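Local coordinates for alpha-fucosidase (Bifidobacterium bifidum, PDB 2EAB), which probably releases alpha-1,2-linked L-fucose from glycans by hydrolysis, this chain being the catalytic portion of a longer, probably membrane-anchored protein, at residues A[43-47]-A[398-404]; A[36-40]-A[411-415]; A[165-169]-A[180-184]; A[206-210]-A[244-248]; A[79-85]-A[235-240]. All blocks are in the same frame, centred on the assembly; numbering follows the deposited sequence.

Contact 1 (A[43-47]-A[398-404]); sequences DNNRW and QGIWSVT
Trp47, on helix 42-50 of the N-terminal beta-sandwich domain, lays one face of its indole on the loop 398-404 of the helical catalytic domain, which has the alpha/alpha-barrel fold of family 95 enzymes. The contact is thus a piece of the buried seam between two domains. Coming along the loop, the Gln398 side chain is met first, near the far end of the indole, though the orientation of its amide is doubtful. At Trp401 the backbone touches: its O lies near the plane of the Trp47 ring, at the edge, 3.4 Å from CH2. The Trp401 side chain turns elsewhere, giving NE1 to the carbonyl of Phe54 and resting on Ser386, a calcium ligand, while its CB still brushes Trp47 CZ2 at 4.1 Å. Ser402 slides its backbone over the benzene part of the indole, with CA 3.4 Å from Trp47 CH2, and sends its hydroxyl away to Asn75. Val403 makes the main side-chain contact of the loop. Its CB stands over the five-membered ring, 3.6 Å from the centroid and 18° off the normal, a CH-pi contact. With CG1 set between its own backbone N and carbonyl carbon (chi1 74°), that methyl reaches Trp47 CE3 at 3.5 Å and also meets the amide of Asn44. The Trp47 NE1 proton goes to Thr62, so both the ring's face and its polar edge have partners. At Thr404, CG2 approaches Asn44 ND2 at 4.1 Å. A water links the two segments, sitting 2.8 Å from Val403 O and 3.0 Å from Asn44 OD1.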
# COMPACT_ATOMS: atom_id res chain seq x y z
N ASP A 43 21.46 -9.82 -13.44
CA ASP A 43 21.67 -9.86 -12.00
C ASP A 43 20.58 -9.11 -11.23
O ASP A 43 20.11 -9.56 -10.18
CB ASP A 43 23.05 -9.32 -11.63
CG ASP A 43 23.46 -9.69 -10.22
OD1 ASP A 43 23.49 -10.90 -9.90
OD2 ASP A 43 23.77 -8.77 -9.44
N ASN A 44 20.18 -7.95 -11.75
CA ASN A 44 19.07 -7.20 -11.16
C ASN A 44 17.76 -7.95 -11.31
O ASN A 44 16.94 -7.99 -10.39
CB ASN A 44 18.97 -5.81 -11.78
CG ASN A 44 20.13 -4.91 -11.42
OD1 ASN A 44 20.80 -5.11 -10.40
ND2 ASN A 44 20.38 -3.90 -12.24
N ASN A 45 17.54 -8.56 -12.48
CA ASN A 45 16.36 -9.38 -12.67
C ASN A 45 16.33 -10.58 -11.72
O ASN A 45 15.28 -10.92 -11.17
CB ASN A 45 16.24 -9.87 -14.10
CG ASN A 45 15.00 -10.72 -14.30
OD1 ASN A 45 13.88 -10.24 -14.12
ND2 ASN A 45 15.20 -11.99 -14.62
N ARG A 46 17.49 -11.22 -11.52
CA ARG A 46 17.56 -12.32 -10.58
C ARG A 46 17.16 -11.86 -9.18
O ARG A 46 16.40 -12.55 -8.49
CB ARG A 46 18.96 -12.96 -10.56
CG ARG A 46 19.04 -14.25 -9.74
CD ARG A 46 18.52 -15.47 -10.51
NE ARG A 46 19.37 -15.81 -11.65
CZ ARG A 46 19.08 -16.74 -12.56
NH1 ARG A 46 17.96 -17.44 -12.47
NH2 ARG A 46 19.92 -16.96 -13.56
N TRP A 47 17.65 -10.69 -8.78
CA TRP A 47 17.30 -10.12 -7.48
C TRP A 47 15.78 -10.09 -7.26
O TRP A 47 15.27 -10.58 -6.25
CB TRP A 47 17.89 -8.71 -7.30
CG TRP A 47 17.36 -8.06 -6.05
CD1 TRP A 47 17.85 -8.21 -4.79
CD2 TRP A 47 16.21 -7.22 -5.94
NE1 TRP A 47 17.08 -7.50 -3.89
CE2 TRP A 47 16.06 -6.89 -4.58
CE3 TRP A 47 15.30 -6.69 -6.86
CZ2 TRP A 47 15.02 -6.07 -4.11
CZ3 TRP A 47 14.26 -5.88 -6.40
CH2 TRP A 47 14.14 -5.58 -5.04
N GLN A 398 8.01 -0.34 -3.91
CA GLN A 398 8.71 -1.59 -3.65
C GLN A 398 8.78 -1.92 -2.16
O GLN A 398 9.58 -2.76 -1.74
CB GLN A 398 10.11 -1.56 -4.29
CG GLN A 398 10.01 -1.47 -5.81
CD GLN A 398 11.35 -1.46 -6.53
OE1 GLN A 398 12.36 -1.96 -6.03
NE2 GLN A 398 11.35 -0.93 -7.74
N GLY A 399 7.92 -1.27 -1.38
CA GLY A 399 7.92 -1.43 0.07
C GLY A 399 9.09 -0.65 0.62
O GLY A 399 9.01 0.57 0.80
N ILE A 400 10.18 -1.37 0.90
CA ILE A 400 11.48 -0.77 1.17
C ILE A 400 12.62 -1.47 0.41
O ILE A 400 13.78 -1.12 0.60
CB ILE A 400 11.86 -0.76 2.70
CG1 ILE A 400 11.86 -2.18 3.29
CG2 ILE A 400 10.99 0.21 3.48
CD1 ILE A 400 12.46 -2.27 4.68
N TRP A 401 12.29 -2.45 -0.43
CA TRP A 401 13.29 -3.36 -1.00
C TRP A 401 13.61 -3.02 -2.45
O TRP A 401 12.72 -3.00 -3.29
CB TRP A 401 12.83 -4.82 -0.87
CG TRP A 401 12.58 -5.21 0.55
CD1 TRP A 401 13.53 -5.55 1.47
CD2 TRP A 401 11.32 -5.26 1.23
NE1 TRP A 401 12.94 -5.83 2.68
CE2 TRP A 401 11.58 -5.65 2.57
CE3 TRP A 401 9.99 -5.01 0.85
CZ2 TRP A 401 10.57 -5.82 3.52
CZ3 TRP A 401 8.99 -5.17 1.79
CH2 TRP A 401 9.28 -5.56 3.11
N SER A 402 14.89 -2.79 -2.75
CA SER A 402 15.31 -2.49 -4.12
C SER A 402 16.77 -2.86 -4.31
O SER A 402 17.53 -2.89 -3.35
CB SER A 402 15.12 -1.01 -4.44
OG SER A 402 16.05 -0.24 -3.71
N VAL A 403 17.13 -3.11 -5.56
CA VAL A 403 18.51 -3.39 -5.94
C VAL A 403 19.09 -2.32 -6.87
O VAL A 403 20.30 -2.18 -6.98
CB VAL A 403 18.64 -4.80 -6.59
CG1 VAL A 403 18.07 -4.82 -8.00
CG2 VAL A 403 20.09 -5.28 -6.58
N THR A 404 18.21 -1.57 -7.52
CA THR A 404 18.60 -0.56 -8.49
C THR A 404 18.83 0.79 -7.81
O THR A 404 18.19 1.10 -6.80
CB THR A 404 17.53 -0.41 -9.58
OG1 THR A 404 16.26 -0.18 -8.96
CG2 THR A 404 17.45 -1.68 -10.43
O HOH W 1 21.95 -2.64 -9.18

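Contact 2 (A[36-40]-A[411-415]); sequences GGNYG and GNTPW
Asn38 CB starts across the gap by settling between two neighbours, Asn412 O at 3.6 Å and Pro414 CD at 3.8 Å. The next atom, Asn38 CG, keeps to the same carbonyl, 3.5 Å from Asn412 O; it stands anti to its own carbonyl carbon (chi1 -78°), which carries the amide over toward the 411-415 loop. There the amide end fans out. One branch comes up to the carbonyls of Gly411 and Asn412, the other lies by the backbone N of Pro414, and which branch is oxygen and which nitrogen is doubtful in the model. The side chain projects from a type II beta turn, Gly36 to Tyr39, closed by Tyr39 N bonding to Gly36 O at 3.3 Å. Asn38 holds the third position of that turn with a positive phi of 75°, a place where glycine and asparagine are the familiar occupants. The turn leads into helix 42-50 of the N-terminal domain, whereas 411-415 belongs to the catalytic domain, so the amide reaches over the domain boundary. A water ties the backbones beside it, donating to Asn38 O and, at 2.7 Å, to Asn412 O. Next along the turn, the Tyr39 and Pro414 side chains cross at about a right angle, and Pro414 CG abuts the edge of the phenol, 4.0 Å from CE2. That phenol also packs on Trp47 and Gln48 of the helix and on Pro763, while Pro414 rests against Gln398 as well. Behind it, Thr413 turns its hydroxyl to that of Thr404.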
# COMPACT_ATOMS: atom_id res chain seq x y z
N GLY A 36 10.68 -6.87 -17.25
CA GLY A 36 10.13 -5.51 -17.22
C GLY A 36 11.21 -4.45 -17.35
O GLY A 36 12.41 -4.74 -17.33
N GLY A 37 10.76 -3.20 -17.49
CA GLY A 37 11.65 -2.06 -17.62
C GLY A 37 12.62 -1.93 -16.47
O GLY A 37 12.27 -2.20 -15.31
N ASN A 38 13.85 -1.53 -16.80
CA ASN A 38 14.96 -1.34 -15.85
C ASN A 38 15.61 -2.61 -15.32
O ASN A 38 16.53 -2.54 -14.51
CB ASN A 38 14.56 -0.40 -14.70
CG ASN A 38 14.58 1.06 -15.10
OD1 ASN A 38 15.57 1.57 -15.62
ND2 ASN A 38 13.48 1.75 -14.85
N TYR A 39 15.16 -3.77 -15.79
CA TYR A 39 15.73 -5.04 -15.34
C TYR A 39 16.37 -5.85 -16.46
O TYR A 39 16.34 -7.09 -16.45
CB TYR A 39 14.68 -5.85 -14.58
CG TYR A 39 14.39 -5.33 -13.19
CD1 TYR A 39 15.06 -5.86 -12.08
CD2 TYR A 39 13.46 -4.33 -12.97
CE1 TYR A 39 14.80 -5.41 -10.80
CE2 TYR A 39 13.19 -3.87 -11.68
CZ TYR A 39 13.86 -4.42 -10.61
OH TYR A 39 13.59 -4.00 -9.33
N GLY A 40 16.98 -5.14 -17.41
CA GLY A 40 17.72 -5.77 -18.51
C GLY A 40 19.02 -6.44 -18.06
O GLY A 40 19.51 -7.36 -18.73
N GLY A 411 15.02 7.14 -13.98
CA GLY A 411 16.39 6.74 -14.32
C GLY A 411 16.58 5.24 -14.24
O GLY A 411 15.98 4.49 -15.01
N ASN A 412 17.41 4.80 -13.31
CA ASN A 412 17.77 3.38 -13.18
C ASN A 412 16.74 2.53 -12.43
O ASN A 412 16.83 1.30 -12.45
CB ASN A 412 19.12 3.22 -12.49
CG ASN A 412 20.27 3.77 -13.30
OD1 ASN A 412 20.19 3.90 -14.53
ND2 ASN A 412 21.36 4.11 -12.62
N THR A 413 15.80 3.19 -11.77
CA THR A 413 14.82 2.50 -10.93
C THR A 413 13.43 2.79 -11.48
O THR A 413 13.08 3.95 -11.68
CB THR A 413 14.96 2.96 -9.47
OG1 THR A 413 16.24 2.54 -8.99
CG2 THR A 413 13.87 2.39 -8.59
N PRO A 414 12.63 1.73 -11.73
CA PRO A 414 11.35 1.94 -12.41
C PRO A 414 10.42 2.80 -11.58
O PRO A 414 10.17 2.50 -10.40
CB PRO A 414 10.79 0.52 -12.57
CG PRO A 414 11.47 -0.27 -11.51
CD PRO A 414 12.84 0.31 -11.39
N TRP A 415 9.93 3.88 -12.19
CA TRP A 415 9.07 4.86 -11.51
C TRP A 415 9.70 5.37 -10.22
O TRP A 415 8.99 5.79 -9.30
CB TRP A 415 7.66 4.30 -11.24
CG TRP A 415 6.98 3.75 -12.46
CD1 TRP A 415 6.39 4.45 -13.46
CD2 TRP A 415 6.82 2.36 -12.79
NE1 TRP A 415 5.88 3.59 -14.41
CE2 TRP A 415 6.13 2.30 -14.02
CE3 TRP A 415 7.20 1.16 -12.17
CZ2 TRP A 415 5.80 1.08 -14.64
CZ3 TRP A 415 6.88 -0.04 -12.79
CH2 TRP A 415 6.19 -0.07 -14.01
O HOH W 2 18.26 -0.24 -14.09

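Contact 3 (A[165-169]-A[180-184]); sequences GKADV and REYFA
The beta hairpin of strands 166-173 and 176-185, inside the large antiparallel sheet of the N-terminal domain, pairs Ala167 with Tyr182 and Val169 with Arg180 as hydrogen-bonded pairs, and Asp168 with Glu181 as the non-hydrogen-bonded pair between them. The four backbone bonds are of ordinary length; Tyr182 N to Ala167 O spans 2.8 Å. At the start of the first strand Gly165 and Lys166 form a G1 bulge against strand 156-161, and Gly165 O touches Phe183 CB at 3.4 Å. The ends of Lys166 and Glu181 meet above the Asp168 side of the sheet. Lys166 bends at its last torsion (chi4 79°), which puts NZ between two carboxylates: it meets Asp168 OD1 from the syn side at 2.7 Å and Glu181 OE2 from the anti side at 2.8 Å. Asp11 also binds NZ, and Glu181 has further partners in Lys320 and Tyr316. On the other face Val169 CG2 comes to the edge of the Tyr182 ring, 4.3 Å from CE2, while Arg180 and Tyr182 both reach Glu70 of the facing sheet. With a methionine in place of Lys166, the carboxylates of Asp168 and Glu181, 4.3 Å apart from OD1 to OE2, would probably repel each other for want of the ammonium between them. Such close acids would be expected to favour the protonated lysine, and its charge in turn probably keeps both carboxylates ionised.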
# COMPACT_ATOMS: atom_id res chain seq x y z
N GLY A 165 9.40 -13.96 11.26
CA GLY A 165 10.02 -12.79 10.64
C GLY A 165 11.52 -12.90 10.49
O GLY A 165 12.26 -11.99 10.85
N LYS A 166 11.98 -14.02 9.95
CA LYS A 166 13.40 -14.22 9.72
C LYS A 166 13.66 -15.09 8.50
O LYS A 166 12.81 -15.90 8.11
CB LYS A 166 14.08 -14.80 10.97
CG LYS A 166 13.68 -16.23 11.31
CD LYS A 166 14.04 -16.56 12.75
CE LYS A 166 14.01 -18.06 13.01
NZ LYS A 166 15.25 -18.72 12.51
N ALA A 167 14.82 -14.90 7.89
CA ALA A 167 15.27 -15.70 6.76
C ALA A 167 16.38 -16.64 7.22
O ALA A 167 17.22 -16.26 8.04
CB ALA A 167 15.76 -14.80 5.64
N ASP A 168 16.36 -17.85 6.69
CA ASP A 168 17.32 -18.88 7.08
C ASP A 168 18.02 -19.47 5.86
O ASP A 168 17.44 -19.53 4.77
CB ASP A 168 16.62 -20.00 7.85
CG ASP A 168 15.71 -19.48 8.96
OD1 ASP A 168 16.23 -18.96 9.97
OD2 ASP A 168 14.48 -19.61 8.84
N VAL A 169 19.27 -19.89 6.05
CA VAL A 169 20.01 -20.65 5.04
C VAL A 169 20.77 -21.77 5.75
O VAL A 169 21.32 -21.56 6.83
CB VAL A 169 21.03 -19.78 4.24
CG1 VAL A 169 21.71 -20.60 3.14
CG2 VAL A 169 20.38 -18.53 3.65
N ARG A 180 22.85 -19.84 8.41
CA ARG A 180 22.70 -18.40 8.46
C ARG A 180 21.27 -18.06 8.82
O ARG A 180 20.34 -18.72 8.38
CB ARG A 180 23.07 -17.77 7.12
CG ARG A 180 24.44 -18.18 6.60
CD ARG A 180 24.95 -17.22 5.56
NE ARG A 180 24.52 -17.60 4.22
CZ ARG A 180 25.28 -18.26 3.35
NH1 ARG A 180 26.52 -18.60 3.65
NH2 ARG A 180 24.79 -18.56 2.16
N GLU A 181 21.12 -17.02 9.64
CA GLU A 181 19.82 -16.52 10.04
C GLU A 181 19.87 -15.00 9.99
O GLU A 181 20.81 -14.39 10.49
CB GLU A 181 19.49 -16.99 11.45
CG GLU A 181 18.16 -16.49 11.97
CD GLU A 181 18.05 -16.63 13.47
OE1 GLU A 181 18.72 -15.87 14.19
OE2 GLU A 181 17.29 -17.51 13.93
N TYR A 182 18.85 -14.41 9.38
CA TYR A 182 18.77 -12.96 9.23
C TYR A 182 17.43 -12.43 9.69
O TYR A 182 16.38 -12.98 9.34
CB TYR A 182 18.94 -12.56 7.77
CG TYR A 182 20.14 -13.12 7.05
CD1 TYR A 182 21.38 -12.49 7.14
CD2 TYR A 182 20.03 -14.25 6.25
CE1 TYR A 182 22.49 -12.99 6.47
CE2 TYR A 182 21.13 -14.75 5.57
CZ TYR A 182 22.35 -14.11 5.69
OH TYR A 182 23.45 -14.58 5.01
N PHE A 183 17.45 -11.35 10.46
CA PHE A 183 16.22 -10.62 10.78
C PHE A 183 16.52 -9.16 11.05
O PHE A 183 17.68 -8.78 11.25
CB PHE A 183 15.45 -11.28 11.95
CG PHE A 183 16.20 -11.35 13.25
CD1 PHE A 183 16.15 -10.29 14.15
CD2 PHE A 183 16.92 -12.49 13.59
CE1 PHE A 183 16.83 -10.35 15.37
CE2 PHE A 183 17.60 -12.56 14.80
CZ PHE A 183 17.56 -11.50 15.69
N ALA A 184 15.49 -8.33 11.01
CA ALA A 184 15.62 -6.92 11.34
C ALA A 184 14.61 -6.60 12.43
O ALA A 184 13.40 -6.66 12.21
CB ALA A 184 15.40 -6.05 10.12
O HOH W 3 12.98 -9.39 10.10

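Contact 4 (A[206-210]-A[244-248]); sequences NVSMP and SQIKV
Ile246 CD1 is the bump that fills the hollow between Val207 and Met209. The methyl touches Val207 CG2 at 3.7 Å on one flank and the start of the methionine, Met209 CB, at 3.9 Å on the other. Farther out, Met209 SD closes on the same Ile246 CD1 at 3.7 Å, so CB and SD of the methionine both border the isoleucine tip, while CE runs on past it. The methionine is straight: CG lies anti to the backbone N (chi1 -163°) and the later torsions are extended too, which carries sulfur and methyl right across the gap to the opposing strand. There they lie against Ser244, with Met209 CE 3.7 Å from Ser244 CB and SD 3.4 Å from its OG. The serine hydroxyl is tied by a water, 2.7 Å from OG, that also donates to Met209 O, giving this polar group a partner amid apolar neighbours. At the other end Val207 and Val248 reach toward each other tip to tip, CG1 to CG2 at 4.1 Å. Shortening Met209 to an alanine is likely to open a gap beside Ile246 CD1 and over Ser244, leaving the isoleucine tip freer to turn. Leu144 and Ile142 flank Val207 and Met209, and Leu276 and Ile278 flank Ile246, so the apolar layer continues beyond these two segments. The short strand segments 206-208 and 244-248 run nearly antiparallel at 159°, their axes 9.2 Å apart, in two different sheets: the face-to-face packing of a beta sandwich, here the core of the N-terminal domain.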
# COMPACT_ATOMS: atom_id res chain seq x y z
N ASN A 206 34.81 -13.20 4.98
CA ASN A 206 35.06 -11.78 4.89
C ASN A 206 33.72 -11.05 4.79
O ASN A 206 32.87 -11.43 3.99
CB ASN A 206 35.92 -11.50 3.65
CG ASN A 206 36.16 -10.03 3.42
OD1 ASN A 206 35.29 -9.31 2.94
ND2 ASN A 206 37.37 -9.58 3.74
N VAL A 207 33.53 -10.03 5.63
CA VAL A 207 32.31 -9.23 5.56
C VAL A 207 32.61 -7.83 5.03
O VAL A 207 33.53 -7.15 5.50
CB VAL A 207 31.53 -9.18 6.91
CG1 VAL A 207 32.42 -8.74 8.06
CG2 VAL A 207 30.31 -8.28 6.81
N SER A 208 31.84 -7.43 4.02
CA SER A 208 31.93 -6.10 3.45
C SER A 208 30.53 -5.54 3.25
O SER A 208 29.54 -6.28 3.26
CB SER A 208 32.70 -6.13 2.12
OG SER A 208 32.08 -6.98 1.18
N MET A 209 30.44 -4.22 3.08
CA MET A 209 29.14 -3.58 2.87
C MET A 209 29.24 -2.45 1.84
O MET A 209 29.05 -1.28 2.17
CB MET A 209 28.56 -3.09 4.20
CG MET A 209 27.06 -2.79 4.14
SD MET A 209 26.43 -2.39 5.78
CE MET A 209 24.74 -1.99 5.40
N PRO A 210 29.54 -2.81 0.57
CA PRO A 210 29.67 -1.80 -0.47
C PRO A 210 28.35 -1.11 -0.77
O PRO A 210 27.30 -1.76 -0.88
CB PRO A 210 30.14 -2.60 -1.68
CG PRO A 210 29.63 -3.98 -1.44
CD PRO A 210 29.76 -4.17 0.04
N SER A 244 26.40 3.47 7.64
CA SER A 244 26.06 2.10 8.02
C SER A 244 27.23 1.46 8.75
O SER A 244 28.40 1.77 8.47
CB SER A 244 25.66 1.27 6.80
OG SER A 244 26.77 1.01 5.96
N GLN A 245 26.91 0.58 9.69
CA GLN A 245 27.92 -0.08 10.51
C GLN A 245 27.58 -1.54 10.72
O GLN A 245 26.41 -1.89 10.92
CB GLN A 245 28.08 0.62 11.85
CG GLN A 245 28.67 2.02 11.72
CD GLN A 245 28.76 2.77 13.02
OE1 GLN A 245 29.10 2.21 14.07
NE2 GLN A 245 28.47 4.06 12.97
N ILE A 246 28.61 -2.38 10.67
CA ILE A 246 28.50 -3.80 10.99
C ILE A 246 29.45 -4.10 12.14
O ILE A 246 30.66 -3.94 12.02
CB ILE A 246 28.84 -4.72 9.78
CG1 ILE A 246 27.97 -4.37 8.57
CG2 ILE A 246 28.73 -6.20 10.19
CD1 ILE A 246 28.15 -5.28 7.36
N LYS A 247 28.87 -4.52 13.26
CA LYS A 247 29.62 -4.93 14.43
C LYS A 247 29.65 -6.45 14.48
O LYS A 247 28.60 -7.10 14.51
CB LYS A 247 28.97 -4.35 15.69
CG LYS A 247 29.72 -4.64 16.99
CD LYS A 247 28.95 -4.08 18.17
CE LYS A 247 29.70 -4.27 19.48
NZ LYS A 247 30.95 -3.46 19.55
N VAL A 248 30.86 -7.02 14.49
CA VAL A 248 31.05 -8.47 14.44
C VAL A 248 31.39 -8.99 15.84
O VAL A 248 32.41 -8.62 16.42
CB VAL A 248 32.16 -8.86 13.43
CG1 VAL A 248 32.31 -10.37 13.35
CG2 VAL A 248 31.86 -8.28 12.05
O HOH W 4 27.07 0.65 3.26

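Contact 5 (A[79-85]-A[235-240]); sequences LWTGGPG and LGNNGL
Gly85 and Asn238 bring their CA atoms to 4.7 Å where the loop 79-85 passes the turn of the hairpin formed by strands 228-235 and 241-250. The hairpin end is closed by Leu235 N bonding to Leu240 O and Gly239 N to Leu235 O. Within it Asn238 makes an Asx turn. Gly82 and Gly85 hold positive phi angles, at which a side chain would run into the preceding carbonyl. Two asparagines do the gripping. Both N-H groups of Asn238 ND2 are spent on backbone carbonyls: Gly82 O at 2.9 Å on a nearly straight bond (175°), and Trp80 O at 3.1 Å on a more bent one. Each carbonyl is met on a lone pair and lies close to the amide plane, which fixes that plane's rotation; Trp80 O has a second donor in Tyr490. Asn237 OD1 takes Gly82 N at 2.8 Å, its ND2 going to Ala131. At the start of the loop, Leu79 CD1 packs on Leu235 CD2 at 4.1 Å, while the Trp80 ring points off to Leu393, a calcium ligand. On the far side of the Asn238 amide, OD1 accepts Leu240 N at 3.0 Å, the donor standing 49° above the carbonyl plane.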
# COMPACT_ATOMS: atom_id res chain seq x y z
N LEU A 79 16.84 6.67 2.12
CA LEU A 79 17.92 6.94 1.18
C LEU A 79 17.33 7.38 -0.15
O LEU A 79 17.14 6.59 -1.08
CB LEU A 79 18.88 5.75 1.02
CG LEU A 79 20.23 6.14 0.40
CD1 LEU A 79 21.09 6.93 1.39
CD2 LEU A 79 20.97 4.91 -0.07
N TRP A 80 17.03 8.68 -0.21
CA TRP A 80 16.30 9.31 -1.29
C TRP A 80 17.11 10.48 -1.85
O TRP A 80 17.51 11.37 -1.10
CB TRP A 80 14.98 9.86 -0.73
CG TRP A 80 13.78 8.98 -0.92
CD1 TRP A 80 13.31 8.00 -0.09
CD2 TRP A 80 12.87 9.06 -2.01
NE1 TRP A 80 12.15 7.46 -0.62
CE2 TRP A 80 11.87 8.10 -1.80
CE3 TRP A 80 12.81 9.87 -3.15
CZ2 TRP A 80 10.81 7.91 -2.70
CZ3 TRP A 80 11.77 9.69 -4.04
CH2 TRP A 80 10.79 8.71 -3.81
N THR A 81 17.35 10.48 -3.16
CA THR A 81 17.86 11.67 -3.83
C THR A 81 16.71 12.65 -4.07
O THR A 81 15.55 12.33 -3.83
CB THR A 81 18.55 11.33 -5.16
OG1 THR A 81 17.63 10.63 -6.00
CG2 THR A 81 19.81 10.49 -4.94
N GLY A 82 17.04 13.84 -4.55
CA GLY A 82 16.07 14.91 -4.78
C GLY A 82 15.92 15.84 -3.59
O GLY A 82 16.63 15.72 -2.59
N GLY A 83 15.00 16.79 -3.71
CA GLY A 83 14.65 17.64 -2.59
C GLY A 83 15.60 18.81 -2.39
O GLY A 83 16.44 19.10 -3.24
N PRO A 84 15.49 19.49 -1.24
CA PRO A 84 16.34 20.65 -1.00
C PRO A 84 17.81 20.25 -1.06
O PRO A 84 18.19 19.19 -0.57
CB PRO A 84 15.92 21.12 0.40
CG PRO A 84 15.25 19.95 1.02
CD PRO A 84 14.60 19.21 -0.10
N GLY A 85 18.61 21.10 -1.70
CA GLY A 85 20.02 20.80 -1.91
C GLY A 85 20.34 20.16 -3.24
O GLY A 85 21.50 20.10 -3.63
N LEU A 235 25.25 11.75 -0.15
CA LEU A 235 24.79 11.62 -1.52
C LEU A 235 25.27 12.81 -2.33
O LEU A 235 25.17 13.95 -1.87
CB LEU A 235 23.26 11.51 -1.61
CG LEU A 235 22.64 10.27 -0.95
CD1 LEU A 235 21.14 10.28 -1.15
CD2 LEU A 235 23.25 8.97 -1.48
N GLY A 236 25.78 12.55 -3.52
CA GLY A 236 26.24 13.62 -4.41
C GLY A 236 25.10 14.51 -4.89
O GLY A 236 25.28 15.71 -5.07
N ASN A 237 23.93 13.92 -5.08
CA ASN A 237 22.80 14.66 -5.63
C ASN A 237 22.28 15.76 -4.71
O ASN A 237 21.91 16.83 -5.18
CB ASN A 237 21.70 13.70 -6.08
CG ASN A 237 20.33 14.34 -6.15
OD1 ASN A 237 19.70 14.56 -5.12
ND2 ASN A 237 19.86 14.62 -7.36
N ASN A 238 22.25 15.51 -3.40
CA ASN A 238 21.58 16.43 -2.47
C ASN A 238 22.24 16.61 -1.10
O ASN A 238 21.67 17.28 -0.24
CB ASN A 238 20.12 16.01 -2.27
CG ASN A 238 19.99 14.65 -1.60
OD1 ASN A 238 20.99 14.05 -1.18
ND2 ASN A 238 18.77 14.14 -1.52
N GLY A 239 23.40 15.99 -0.90
CA GLY A 239 24.12 16.14 0.36
C GLY A 239 23.57 15.35 1.54
O GLY A 239 24.07 15.50 2.65
N LEU A 240 22.55 14.51 1.31
CA LEU A 240 22.02 13.65 2.38
C LEU A 240 23.13 12.80 2.97
O LEU A 240 23.87 12.15 2.24
CB LEU A 240 20.91 12.74 1.84
CG LEU A 240 20.11 11.96 2.88
CD1 LEU A 240 19.14 12.87 3.62
CD2 LEU A 240 19.36 10.82 2.23

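Contacts 3, 4 and 5 lie within the N-terminal beta domain, and contacts 1 and 2 join it to the catalytic domain. Contact 2 encloses the other four along the chain, with contact 1 just inside it; contact 3 closes before contact 4 opens, and contacts 4 and 5 alternate segments. Contacts 1 and 2, centres 10 Å apart, touch through Thr404 and Thr413 and through Tyr39 and the helix 42-50. Contact 3 lies within the nine-strand sheet and contact 4 joins that sheet to the facing one, centres about 17 Å apart, while contact 5 sits at the turn of a hairpin of the nine-strand sheet, its centre about 31 Å from that of contact 3. Contacts 1 and 5 each place a tryptophan beside a calcium-ligand residue, so both lie near the metal site.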